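Local coordinates for peptidylprolyl Isomerase (Naegleria fowleri, PDB 6B4P), which probably catalyses the cis-trans isomerisation of peptide bonds preceding proline, as a member of the FKBP family, at residues A[91-96]-A[118-123]. Residues are numbered along the deposited sequence; the frame is centred on the assembly and turned at random.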
# COMPACT_ATOMS: atom_id res chain seq x y z
N LYS A 91 4.33 -9.03 -3.89
CA LYS A 91 3.02 -8.87 -3.27
C LYS A 91 3.24 -8.88 -1.77
O LYS A 91 3.84 -9.82 -1.24
CB LYS A 91 2.05 -9.98 -3.69
CG LYS A 91 0.63 -9.77 -3.14
CD LYS A 91 -0.35 -10.78 -3.74
CE LYS A 91 -1.73 -10.64 -3.12
NZ LYS A 91 -2.67 -11.68 -3.63
N SER A 92 2.78 -7.83 -1.09
CA SER A 92 2.99 -7.70 0.34
C SER A 92 1.72 -7.22 1.02
O SER A 92 0.81 -6.68 0.38
CB SER A 92 4.15 -6.75 0.65
OG SER A 92 5.37 -7.42 0.34
N TYR A 93 1.68 -7.46 2.32
CA TYR A 93 0.54 -7.12 3.17
C TYR A 93 0.98 -6.05 4.16
O TYR A 93 1.96 -6.25 4.89
CB TYR A 93 0.06 -8.37 3.90
CG TYR A 93 -1.17 -8.22 4.75
CD1 TYR A 93 -2.38 -7.81 4.20
CD2 TYR A 93 -1.14 -8.54 6.10
CE1 TYR A 93 -3.52 -7.72 4.98
CE2 TYR A 93 -2.27 -8.43 6.88
CZ TYR A 93 -3.45 -8.02 6.32
OH TYR A 93 -4.58 -7.93 7.11
N PHE A 94 0.30 -4.92 4.15
CA PHE A 94 0.70 -3.74 4.91
C PHE A 94 -0.31 -3.42 6.00
O PHE A 94 -1.52 -3.42 5.76
CB PHE A 94 0.83 -2.52 4.00
CG PHE A 94 1.94 -2.60 3.00
CD1 PHE A 94 3.15 -1.97 3.24
CD2 PHE A 94 1.76 -3.29 1.81
CE1 PHE A 94 4.18 -2.03 2.29
CE2 PHE A 94 2.79 -3.34 0.86
CZ PHE A 94 3.99 -2.71 1.11
N GLU A 95 0.19 -3.12 7.19
CA GLU A 95 -0.58 -2.45 8.23
C GLU A 95 -0.23 -0.97 8.20
O GLU A 95 0.93 -0.61 8.39
CB GLU A 95 -0.29 -3.05 9.60
CG GLU A 95 -1.14 -2.42 10.68
CD GLU A 95 -1.16 -3.24 11.96
OE1 GLU A 95 -1.53 -4.43 11.92
OE2 GLU A 95 -0.75 -2.69 13.00
N ILE A 96 -1.23 -0.13 7.98
CA ILE A 96 -1.02 1.30 7.77
C ILE A 96 -1.80 2.07 8.83
O ILE A 96 -3.01 2.28 8.69
CB ILE A 96 -1.44 1.72 6.35
CG1 ILE A 96 -0.69 0.87 5.32
CG2 ILE A 96 -1.13 3.19 6.13
CD1 ILE A 96 -0.79 1.39 3.88
N MET A 118 -5.55 -1.85 6.32
CA MET A 118 -4.75 -2.99 5.88
C MET A 118 -4.80 -3.08 4.36
O MET A 118 -5.87 -2.98 3.77
CB MET A 118 -5.27 -4.28 6.49
CG MET A 118 -5.53 -4.22 7.99
SD MET A 118 -4.06 -3.82 8.98
CE MET A 118 -2.98 -5.18 8.61
N PHE A 119 -3.64 -3.28 3.72
CA PHE A 119 -3.62 -3.39 2.27
C PHE A 119 -2.78 -4.58 1.84
O PHE A 119 -1.64 -4.72 2.29
CB PHE A 119 -3.04 -2.14 1.59
CG PHE A 119 -3.96 -0.96 1.55
CD1 PHE A 119 -4.89 -0.81 0.55
CD2 PHE A 119 -3.87 0.03 2.52
CE1 PHE A 119 -5.73 0.30 0.50
CE2 PHE A 119 -4.71 1.13 2.48
CZ PHE A 119 -5.63 1.27 1.47
N GLU A 120 -3.33 -5.39 0.95
CA GLU A 120 -2.51 -6.25 0.09
C GLU A 120 -2.18 -5.41 -1.14
O GLU A 120 -3.09 -4.87 -1.75
CB GLU A 120 -3.26 -7.51 -0.35
CG GLU A 120 -3.54 -8.52 0.75
CD GLU A 120 -3.76 -9.91 0.20
OE1 GLU A 120 -4.03 -10.05 -1.01
OE2 GLU A 120 -3.64 -10.88 0.98
N ILE A 121 -0.89 -5.29 -1.47
CA ILE A 121 -0.44 -4.52 -2.63
C ILE A 121 0.49 -5.39 -3.46
O ILE A 121 1.42 -6.00 -2.92
CB ILE A 121 0.28 -3.22 -2.24
CG1 ILE A 121 -0.60 -2.37 -1.32
CG2 ILE A 121 0.69 -2.45 -3.48
CD1 ILE A 121 0.08 -1.07 -0.88
N GLU A 122 0.23 -5.48 -4.76
CA GLU A 122 1.12 -6.13 -5.70
C GLU A 122 1.70 -5.05 -6.60
O GLU A 122 0.93 -4.32 -7.25
CB GLU A 122 0.40 -7.19 -6.54
CG GLU A 122 1.33 -7.88 -7.52
CD GLU A 122 0.63 -8.96 -8.33
OE1 GLU A 122 -0.61 -9.05 -8.25
OE2 GLU A 122 1.32 -9.71 -9.05
N LEU A 123 3.02 -4.92 -6.61
CA LEU A 123 3.71 -3.96 -7.47
C LEU A 123 3.93 -4.62 -8.82
O LEU A 123 4.84 -5.44 -8.99
CB LEU A 123 5.02 -3.52 -6.83
CG LEU A 123 5.85 -2.56 -7.68
CD1 LEU A 123 5.01 -1.36 -8.12
CD2 LEU A 123 7.07 -2.12 -6.91
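Met118 folds over the neighbouring strand and sets its terminal methyl between Tyr93 and Glu95. With CG beside its backbone N and the chain bent at both chi2 and chi3, the thioether curls back, and Met118 CE lies 3.5 Å from Tyr93 OH while also touching Glu95 CB. Met118 SD rests 3.7 Å from Glu95 CG, the two side chains running side by side in the same direction. Tyr93, its CG anti to the backbone N (chi1 -176°), leans across the strand boundary, so that one end of the phenol meets Met118 while CD1 packs on the aliphatic CG of Glu120. The ring and the Glu120 carboxylate stand almost perpendicular, 83° apart. On the far side of this carboxylate the extended Lys91 chain arrives obliquely; its NZ forms a rather long salt bridge to OE1 of Glu120 (3.4 Å), and CE lies against the same oxygen.

The other face is mostly apolar, carrying Phe94, Phe119 and Ile121; its one polar side chain from these strands, Ser92, turns its OG to Glu90. Phe94 and Ile121 cross at about a right angle, CD1 of Ile121 3.9 Å from CD2 of Phe94, while the carbonyl O of Phe119 lies at the Phe94 ring edge, in its plane. Farther along, Ile96 reaches over with CD1 to Phe119 CD2 (3.6 Å). Trp79 of helix 77-84 touches Ile96 and Ile121 and meets the Phe119 ring edge-to-face, closing the core over this side.

Between the two faces, strands 91-96 and 118-123 run antiparallel and are joined by reciprocal backbone hydrogen bonds in the Ser92–Ile121 and Phe94–Phe119 pairs, the shortest being Phe94 N to Phe119 O at 2.7 Å. Strands 23-26 and 41-50 flank the pair, making this a central part of the curved antiparallel sheet that wraps around a short helix in the FKBP fold.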